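Local atomic coordinates of MxaA (Stigmatella aurantiaca, PDB entry 4W4T), a protein that carries a terminal NADPH-binding reductase domain of the myxalamid polyketide-peptide synthase pathway, the part modelled here, which yields primary alcohols. Residues M32-A43 against V224-R235; R243-S251 against D283-S291. All coordinates share one frame; numbering follows the deposited sequence.

Interaction 1 (M32-A43 against V224-R235)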
loop_
_atom_site.group_PDB
_atom_site.type_symbol
_atom_site.label_atom_id
_atom_site.label_comp_id
_atom_site.label_asym_id
_atom_site.label_seq_id
_atom_site.Cartn_x
_atom_site.Cartn_y
_atom_site.Cartn_z
HETATM N N MSE A 32 23.247 5.368 4.673
HETATM C CA MSE A 32 23.080 6.742 4.191
HETATM C C MSE A 32 24.387 7.506 4.254
HETATM O O MSE A 32 24.786 8.175 3.293
HETATM C CB MSE A 32 22.009 7.470 5.009
HETATM C CG MSE A 32 20.615 6.932 4.776
HETATM SE SE MSE A 32 19.345 7.648 6.099
HETATM C CE MSE A 32 19.376 9.540 5.562
ATOM N N GLU A 33 25.058 7.407 5.394
ATOM C CA GLU A 33 26.357 8.045 5.559
ATOM C C GLU A 33 27.386 7.507 4.567
ATOM O O GLU A 33 28.176 8.267 4.005
ATOM C CB GLU A 33 26.866 7.859 6.993
ATOM C CG GLU A 33 26.130 8.694 8.019
ATOM C CD GLU A 33 26.469 10.175 7.932
ATOM O OE1 GLU A 33 27.238 10.572 7.034
ATOM O OE2 GLU A 33 25.966 10.956 8.769
ATOM N N ALA A 34 27.385 6.196 4.368
ATOM C CA ALA A 34 28.275 5.582 3.393
ATOM C C ALA A 34 27.972 6.114 1.995
ATOM O O ALA A 34 28.886 6.469 1.250
ATOM C CB ALA A 34 28.146 4.065 3.423
ATOM N N ASP A 35 26.689 6.166 1.648
ATOM C CA ASP A 35 26.259 6.595 0.311
ATOM C C ASP A 35 26.489 8.097 0.058
ATOM O O ASP A 35 26.570 8.539 -1.101
ATOM C CB ASP A 35 24.777 6.241 0.102
ATOM C CG ASP A 35 24.556 4.740 -0.119
ATOM O OD1 ASP A 35 25.523 4.044 -0.499
ATOM O OD2 ASP A 35 23.421 4.247 0.079
ATOM N N ALA A 36 26.600 8.876 1.133
ATOM C CA ALA A 36 26.827 10.318 1.019
ATOM C C ALA A 36 28.287 10.656 0.710
ATOM O O ALA A 36 28.620 11.812 0.496
ATOM C CB ALA A 36 26.381 11.031 2.298
ATOM N N VAL A 37 29.156 9.648 0.690
ATOM C CA VAL A 37 30.551 9.870 0.325
ATOM C C VAL A 37 30.682 9.897 -1.189
ATOM O O VAL A 37 30.343 8.934 -1.864
ATOM C CB VAL A 37 31.464 8.790 0.921
ATOM C CG1 VAL A 37 32.890 8.944 0.416
ATOM C CG2 VAL A 37 31.416 8.861 2.442
ATOM N N LEU A 38 31.165 11.017 -1.723
ATOM C CA LEU A 38 31.270 11.191 -3.168
ATOM C C LEU A 38 32.583 10.606 -3.703
ATOM O O LEU A 38 33.661 10.973 -3.225
ATOM C CB LEU A 38 31.169 12.674 -3.531
ATOM C CG LEU A 38 31.104 13.019 -5.019
ATOM C CD1 LEU A 38 29.900 12.361 -5.673
ATOM C CD2 LEU A 38 31.060 14.519 -5.205
ATOM N N ASP A 39 32.473 9.705 -4.680
ATOM C CA ASP A 39 33.632 9.061 -5.307
ATOM C C ASP A 39 34.721 10.078 -5.606
ATOM O O ASP A 39 34.437 11.171 -6.100
ATOM C CB ASP A 39 33.231 8.364 -6.597
ATOM C CG ASP A 39 32.262 7.235 -6.370
ATOM O OD1 ASP A 39 32.215 6.697 -5.240
ATOM O OD2 ASP A 39 31.539 6.881 -7.323
ATOM N N ALA A 40 35.962 9.708 -5.308
ATOM C CA ALA A 40 37.091 10.631 -5.401
ATOM C C ALA A 40 37.288 11.205 -6.795
ATOM O O ALA A 40 37.734 12.347 -6.938
ATOM C CB ALA A 40 38.371 9.932 -4.941
ATOM N N GLU A 41 36.955 10.429 -7.820
ATOM C CA GLU A 41 37.219 10.863 -9.188
ATOM C C GLU A 41 36.197 11.888 -9.668
ATOM O O GLU A 41 36.434 12.582 -10.656
ATOM C CB GLU A 41 37.251 9.676 -10.151
ATOM C CG GLU A 41 35.909 9.013 -10.420
ATOM C CD GLU A 41 35.601 7.870 -9.466
ATOM O OE1 GLU A 41 36.228 7.809 -8.385
ATOM O OE2 GLU A 41 34.726 7.034 -9.799
ATOM N N ILE A 42 35.067 11.999 -8.973
ATOM C CA ILE A 42 34.100 13.027 -9.329
ATOM C C ILE A 42 34.590 14.345 -8.747
ATOM O O ILE A 42 34.233 14.740 -7.629
ATOM C CB ILE A 42 32.688 12.677 -8.843
ATOM C CG1 ILE A 42 32.265 11.335 -9.452
ATOM C CG2 ILE A 42 31.700 13.798 -9.196
ATOM C CD1 ILE A 42 30.939 10.815 -8.954
ATOM N N ALA A 43 35.449 15.004 -9.522
ATOM C CA ALA A 43 36.116 16.231 -9.111
ATOM C C ALA A 43 36.495 17.012 -10.364
ATOM O O ALA A 43 36.343 16.511 -11.467
ATOM C CB ALA A 43 37.338 15.919 -8.268
ATOM N N VAL A 224 20.687 12.135 1.309
ATOM C CA VAL A 224 21.940 11.614 0.781
ATOM C C VAL A 224 22.316 12.313 -0.539
ATOM O O VAL A 224 23.471 12.724 -0.739
ATOM C CB VAL A 224 21.847 10.086 0.580
ATOM C CG1 VAL A 224 23.106 9.546 -0.060
ATOM C CG2 VAL A 224 21.607 9.409 1.921
ATOM N N ALA A 225 21.349 12.437 -1.448
ATOM C CA ALA A 225 21.604 13.111 -2.723
ATOM C C ALA A 225 22.136 14.531 -2.508
ATOM O O ALA A 225 23.116 14.942 -3.147
ATOM C CB ALA A 225 20.340 13.143 -3.575
ATOM N N GLU A 226 21.517 15.275 -1.596
ATOM C CA GLU A 226 21.960 16.653 -1.395
ATOM C C GLU A 226 23.354 16.692 -0.779
ATOM O O GLU A 226 24.139 17.578 -1.104
ATOM C CB GLU A 226 20.966 17.439 -0.528
ATOM C CG GLU A 226 20.955 18.937 -0.860
ATOM C CD GLU A 226 20.191 19.737 0.170
ATOM O OE1 GLU A 226 18.975 19.919 -0.008
ATOM O OE2 GLU A 226 20.816 20.165 1.158
ATOM N N LYS A 227 23.675 15.731 0.084
ATOM C CA LYS A 227 25.049 15.614 0.604
ATOM C C LYS A 227 26.063 15.435 -0.528
ATOM O O LYS A 227 27.126 16.066 -0.526
ATOM C CB LYS A 227 25.167 14.453 1.591
ATOM C CG LYS A 227 24.372 14.652 2.876
ATOM C CD LYS A 227 25.031 15.668 3.783
ATOM C CE LYS A 227 26.120 15.027 4.620
ATOM N NZ LYS A 227 26.706 16.040 5.549
ATOM N N LEU A 228 25.727 14.591 -1.498
ATOM C CA LEU A 228 26.618 14.354 -2.637
ATOM C C LEU A 228 26.839 15.639 -3.412
ATOM O O LEU A 228 27.966 15.958 -3.794
ATOM C CB LEU A 228 26.058 13.281 -3.562
ATOM C CG LEU A 228 26.072 11.854 -3.014
ATOM C CD1 LEU A 228 25.466 10.903 -4.033
ATOM C CD2 LEU A 228 27.492 11.423 -2.667
ATOM N N VAL A 229 25.751 16.380 -3.619
ATOM C CA VAL A 229 25.808 17.616 -4.385
ATOM C C VAL A 229 26.624 18.667 -3.626
ATOM O O VAL A 229 27.435 19.394 -4.217
ATOM C CB VAL A 229 24.389 18.139 -4.696
ATOM C CG1 VAL A 229 24.450 19.529 -5.304
ATOM C CG2 VAL A 229 23.684 17.193 -5.650
ATOM N N ARG A 230 26.443 18.728 -2.312
ATOM C CA ARG A 230 27.238 19.656 -1.508
ATOM C C ARG A 230 28.741 19.345 -1.568
ATOM O O ARG A 230 29.567 20.257 -1.683
ATOM C CB ARG A 230 26.734 19.668 -0.065
ATOM C CG ARG A 230 25.364 20.344 0.043
ATOM C CD ARG A 230 24.917 20.640 1.467
ATOM N NE ARG A 230 23.560 21.200 1.420
ATOM C CZ ARG A 230 23.296 22.482 1.190
ATOM N NH1 ARG A 230 24.298 23.342 1.016
ATOM N NH2 ARG A 230 22.041 22.912 1.129
ATOM N N GLU A 231 29.108 18.071 -1.509
ATOM C CA GLU A 231 30.526 17.725 -1.623
ATOM C C GLU A 231 31.093 18.119 -2.986
ATOM O O GLU A 231 32.240 18.546 -3.079
ATOM C CB GLU A 231 30.754 16.229 -1.376
ATOM C CG GLU A 231 32.202 15.745 -1.620
ATOM C CD GLU A 231 33.255 16.419 -0.723
ATOM O OE1 GLU A 231 32.887 17.048 0.290
ATOM O OE2 GLU A 231 34.465 16.321 -1.041
ATOM N N ALA A 232 30.300 17.958 -4.039
ATOM C CA ALA A 232 30.720 18.374 -5.372
ATOM C C ALA A 232 30.973 19.875 -5.382
ATOM O O ALA A 232 31.956 20.343 -5.949
ATOM C CB ALA A 232 29.681 18.004 -6.417
ATOM N N SER A 233 30.071 20.616 -4.749
ATOM C CA SER A 233 30.188 22.060 -4.625
ATOM C C SER A 233 31.476 22.393 -3.884
ATOM O O SER A 233 32.226 23.285 -4.298
ATOM C CB SER A 233 28.969 22.639 -3.884
ATOM O OG SER A 233 29.011 24.051 -3.801
ATOM N N ARG A 234 31.730 21.663 -2.797
ATOM C CA ARG A 234 32.920 21.883 -1.989
ATOM C C ARG A 234 34.147 21.699 -2.867
ATOM O O ARG A 234 35.126 22.425 -2.741
ATOM C CB ARG A 234 32.982 20.928 -0.793
ATOM C CG ARG A 234 34.011 21.348 0.249
ATOM C CD ARG A 234 34.351 20.248 1.239
ATOM N NE ARG A 234 34.908 19.083 0.567
ATOM C CZ ARG A 234 36.176 18.976 0.173
ATOM N NH1 ARG A 234 37.019 19.977 0.388
ATOM N NH2 ARG A 234 36.595 17.873 -0.441
ATOM N N ARG A 235 34.067 20.736 -3.778
ATOM C CA ARG A 235 35.195 20.422 -4.656
ATOM C C ARG A 235 35.329 21.413 -5.812
ATOM O O ARG A 235 36.272 21.323 -6.603
ATOM C CB ARG A 235 35.058 18.998 -5.188
ATOM C CG ARG A 235 35.199 17.933 -4.110
ATOM C CD ARG A 235 35.052 16.535 -4.677
ATOM N NE ARG A 235 34.967 15.554 -3.606
ATOM C CZ ARG A 235 34.768 14.257 -3.788
ATOM N NH1 ARG A 235 34.623 13.766 -5.010
ATOM N NH2 ARG A 235 34.704 13.450 -2.739
#
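M32, a selenomethionine on helix 28-35, lays its CB against CG2 of V224 at 3.7 Å. The other methyl of V224, CG1, packs on CB of D35. The carboxylate of D35 is engaged by Y159 and R163 of helix 159-177. Next along the chain, A36 meets K227 CB to CB at 3.7 Å, while the methyl CD2 of L228 lies 3.4 Å from A36 O and similarly close to the carbonyl oxygen of D35.

L38 is the main apolar contact of the extended run that follows. With its CG anti to the backbone N (chi1 -173°), it sets its CD1 methyl against CD2 of L228 and its CD2 methyl onto A232 CB at 3.9 Å; CB rests on E231 CG, and CG and CD2 lie over one face of the R235 guanidinium, CD2 offset toward its rim. That same guanidinium binds three main-chain oxygens of 38-42 near its own plane: NH2 donates to L38 O (2.7 Å), and NH1 to both D39 O and I42 O (2.8 Å each). D39 O also accepts I42 N within the type I turn D39-I42, the two donors arriving from opposite faces of the carbonyl plane. R235 NE is in turn held by E231 OE2 at 2.7 Å, and E231 also takes R234 side-on, giving a salt-bridge network that orients the arginine. A leucine in place of R235 would probably leave the L38 and I42 carbonyl oxygens without this donor, D39 O with its turn bond from I42 N, and E231 with one cation fewer.

The segment 32-43 thus runs along helix 217-234, whose other side, through A225, E226 and V229, packs on strands 185-188 and 239-248, while helix 159-177 touches V224, V229, D39 and I42.

Interaction 2 (R243-S251 against D283-S291)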
loop_
_atom_site.group_PDB
_atom_site.type_symbol
_atom_site.label_atom_id
_atom_site.label_comp_id
_atom_site.label_asym_id
_atom_site.label_seq_id
_atom_site.Cartn_x
_atom_site.Cartn_y
_atom_site.Cartn_z
ATOM N N ARG A 243 15.231 23.898 -2.961
ATOM C CA ARG A 243 14.386 23.009 -2.168
ATOM C C ARG A 243 12.931 23.462 -2.229
ATOM O O ARG A 243 12.531 24.357 -1.489
ATOM C CB ARG A 243 14.832 22.994 -0.700
ATOM C CG ARG A 243 16.252 22.544 -0.424
ATOM C CD ARG A 243 16.552 22.742 1.078
ATOM N NE ARG A 243 17.813 22.145 1.512
ATOM C CZ ARG A 243 18.455 22.483 2.625
ATOM N NH1 ARG A 243 17.974 23.440 3.416
ATOM N NH2 ARG A 243 19.583 21.864 2.948
ATOM N N PRO A 244 12.137 22.857 -3.118
ATOM C CA PRO A 244 10.712 23.179 -3.176
ATOM C C PRO A 244 9.977 22.668 -1.947
ATOM O O PRO A 244 10.392 21.663 -1.398
ATOM C CB PRO A 244 10.234 22.448 -4.434
ATOM C CG PRO A 244 11.495 22.174 -5.223
ATOM C CD PRO A 244 12.531 21.918 -4.180
ATOM N N GLY A 245 8.925 23.356 -1.531
ATOM C CA GLY A 245 8.046 22.848 -0.493
ATOM C C GLY A 245 7.020 21.891 -1.067
ATOM O O GLY A 245 7.333 21.042 -1.900
ATOM N N ARG A 246 5.778 22.027 -0.619
ATOM C CA ARG A 246 4.690 21.208 -1.129
ATOM C C ARG A 246 4.174 21.851 -2.415
ATOM O O ARG A 246 3.501 22.891 -2.379
ATOM C CB ARG A 246 3.574 21.082 -0.091
ATOM C CG ARG A 246 2.330 20.405 -0.608
ATOM C CD ARG A 246 1.266 20.316 0.489
ATOM N NE ARG A 246 1.645 19.402 1.565
ATOM C CZ ARG A 246 1.849 19.778 2.823
ATOM N NH1 ARG A 246 1.712 21.056 3.159
ATOM N NH2 ARG A 246 2.188 18.881 3.750
ATOM N N VAL A 247 4.501 21.234 -3.546
ATOM C CA VAL A 247 4.257 21.848 -4.846
ATOM C C VAL A 247 2.838 21.560 -5.320
ATOM O O VAL A 247 2.481 20.404 -5.543
ATOM C CB VAL A 247 5.274 21.343 -5.896
ATOM C CG1 VAL A 247 4.946 21.913 -7.272
ATOM C CG2 VAL A 247 6.689 21.706 -5.469
ATOM N N THR A 248 2.034 22.616 -5.469
ATOM C CA THR A 248 0.620 22.461 -5.783
ATOM C C THR A 248 0.296 22.977 -7.189
ATOM O O THR A 248 1.197 23.360 -7.931
ATOM C CB THR A 248 -0.267 23.180 -4.730
ATOM O OG1 THR A 248 0.045 24.580 -4.702
ATOM C CG2 THR A 248 -0.001 22.590 -3.341
ATOM N N GLY A 249 -0.987 22.997 -7.540
ATOM C CA GLY A 249 -1.417 23.317 -8.895
ATOM C C GLY A 249 -0.950 24.656 -9.439
ATOM O O GLY A 249 -0.564 25.551 -8.685
ATOM N N HIS A 250 -0.973 24.794 -10.762
ATOM C CA HIS A 250 -0.694 26.072 -11.402
ATOM C C HIS A 250 -1.745 27.104 -10.966
ATOM O O HIS A 250 -2.924 26.812 -11.021
ATOM C CB HIS A 250 -0.705 25.916 -12.919
ATOM C CG HIS A 250 -0.200 27.117 -13.649
ATOM N ND1 HIS A 250 -0.983 28.227 -13.888
ATOM C CD2 HIS A 250 1.008 27.381 -14.207
ATOM C CE1 HIS A 250 -0.278 29.125 -14.554
ATOM N NE2 HIS A 250 0.937 28.636 -14.757
ATOM N N SER A 251 -1.309 28.294 -10.557
ATOM C CA SER A 251 -2.202 29.267 -9.892
ATOM C C SER A 251 -3.255 29.889 -10.805
ATOM O O SER A 251 -4.211 30.507 -10.321
ATOM C CB SER A 251 -1.390 30.396 -9.251
ATOM O OG SER A 251 -0.760 31.221 -10.224
ATOM N N ASP A 283 1.975 24.616 4.094
ATOM C CA ASP A 283 2.579 25.135 2.880
ATOM C C ASP A 283 1.858 24.652 1.622
ATOM O O ASP A 283 1.630 23.458 1.452
ATOM C CB ASP A 283 4.037 24.710 2.785
ATOM C CG ASP A 283 4.718 25.296 1.571
ATOM O OD1 ASP A 283 4.624 26.526 1.430
ATOM O OD2 ASP A 283 5.336 24.548 0.770
ATOM N N LEU A 284 1.499 25.585 0.752
ATOM C CA LEU A 284 1.027 25.257 -0.589
ATOM C C LEU A 284 1.731 26.193 -1.546
ATOM O O LEU A 284 1.492 27.404 -1.530
ATOM C CB LEU A 284 -0.486 25.402 -0.729
ATOM C CG LEU A 284 -1.410 24.337 -0.138
ATOM C CD1 LEU A 284 -1.615 24.577 1.340
ATOM C CD2 LEU A 284 -2.734 24.405 -0.861
ATOM N N THR A 285 2.612 25.630 -2.361
ATOM C CA THR A 285 3.464 26.417 -3.241
ATOM C C THR A 285 3.151 26.095 -4.698
ATOM O O THR A 285 3.549 25.042 -5.197
ATOM C CB THR A 285 4.943 26.125 -2.963
ATOM O OG1 THR A 285 5.199 26.221 -1.554
ATOM C CG2 THR A 285 5.829 27.107 -3.700
ATOM N N PRO A 286 2.416 26.987 -5.380
ATOM C CA PRO A 286 2.012 26.706 -6.762
ATOM C C PRO A 286 3.196 26.408 -7.696
ATOM O O PRO A 286 4.227 27.076 -7.623
ATOM C CB PRO A 286 1.309 27.988 -7.180
ATOM C CG PRO A 286 0.709 28.515 -5.888
ATOM C CD PRO A 286 1.778 28.219 -4.857
ATOM N N VAL A 287 3.015 25.442 -8.584
ATOM C CA VAL A 287 4.111 24.983 -9.459
ATOM C C VAL A 287 4.652 26.098 -10.371
ATOM O O VAL A 287 5.851 26.095 -10.706
ATOM C CB VAL A 287 3.671 23.780 -10.312
ATOM C CG1 VAL A 287 2.628 24.182 -11.361
ATOM C CG2 VAL A 287 4.902 23.113 -10.963
ATOM N N ASP A 288 3.810 27.076 -10.737
ATOM C CA ASP A 288 4.309 28.172 -11.582
ATOM C C ASP A 288 5.303 29.064 -10.827
ATOM O O ASP A 288 6.240 29.599 -11.428
ATOM C CB ASP A 288 3.177 29.021 -12.193
ATOM C CG ASP A 288 2.057 29.374 -11.201
ATOM O OD1 ASP A 288 1.661 28.507 -10.401
ATOM O OD2 ASP A 288 1.558 30.526 -11.266
ATOM N N TYR A 289 5.161 29.175 -9.514
ATOM C CA TYR A 289 6.172 29.885 -8.738
ATOM C C TYR A 289 7.475 29.084 -8.617
ATOM O O TYR A 289 8.561 29.644 -8.747
ATOM C CB TYR A 289 5.649 30.228 -7.345
ATOM C CG TYR A 289 6.721 30.781 -6.436
ATOM C CD1 TYR A 289 7.282 32.042 -6.668
ATOM C CD2 TYR A 289 7.183 30.043 -5.354
ATOM C CE1 TYR A 289 8.258 32.541 -5.844
ATOM C CE2 TYR A 289 8.154 30.538 -4.514
ATOM C CZ TYR A 289 8.693 31.784 -4.766
ATOM O OH TYR A 289 9.667 32.271 -3.937
ATOM N N VAL A 290 7.366 27.787 -8.322
ATOM C CA VAL A 290 8.562 26.970 -8.170
ATOM C C VAL A 290 9.362 26.960 -9.466
ATOM O O VAL A 290 10.571 27.214 -9.456
ATOM C CB VAL A 290 8.226 25.531 -7.766
ATOM C CG1 VAL A 290 9.497 24.731 -7.604
ATOM C CG2 VAL A 290 7.425 25.534 -6.465
ATOM N N SER A 291 8.695 26.707 -10.586
ATOM C CA SER A 291 9.429 26.630 -11.849
ATOM C C SER A 291 10.029 27.985 -12.210
ATOM O O SER A 291 11.180 28.043 -12.630
ATOM C CB SER A 291 8.550 26.114 -12.993
ATOM O OG SER A 291 7.435 26.948 -13.243
HETATM O O HOH W 1 3.241 22.232 5.346
#
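V247 and T248 pair with T285 and P286 as short parallel strands: R246 O accepts T285 N, T248 N donates to T285 O, and T248 O takes V287 N (2.8 Å) in the first turn of helix 287-298.

Side chains add polar grips at both ends. D283 OD2 accepts R246 N at 2.9 Å and also T285 OG1, while R246, bent at chi3 (-68°), turns NH1 back onto a lone pair of D283 O in the carbonyl plane (2.9 Å); a water joins NH1 to D283 N. At the other end D288 holds S251 twice, OD1 meeting its N from above the carboxylate plane and OD2 taking OG on the syn lone pair at 2.6 Å. The H250 ring stacks over that carboxylate, planes 25° apart, with ND1 engaged by R252 N.

Apolar contacts are fewer. V247 CG1 sits 3.8 Å from V287 CB, V290 touches V247 and P244, and T248 CG2 lies on L284 CB.

P286 occupies the N-cap position where the short strand passes into helix 287-298, beside strand 239-248 of the parallel Rossmann-type sheet, with V287 packed on F66 and L67 of the NADPH site.

In the fold
Interaction 1 and interaction 2 lie in series along the chain, their centres about 28 Å apart, and helix 217-234 followed by strand 239-248 connects them. They meet directly where E226 OE2 of the helix forms a 2.8 Å salt bridge with R243 NH2 of the strand; E226 also binds R230, so one carboxylate lies between two arginines and probably offsets their mutual repulsion. Interaction 2 borders the NADPH site, which is empty in this chain, the side chain of V287 being about 4 Å from those of F66 and L67. Interaction 1 lies further off: its V224 side chain is about 7 Å from that of K222, an NADPH-binding residue outside its segments.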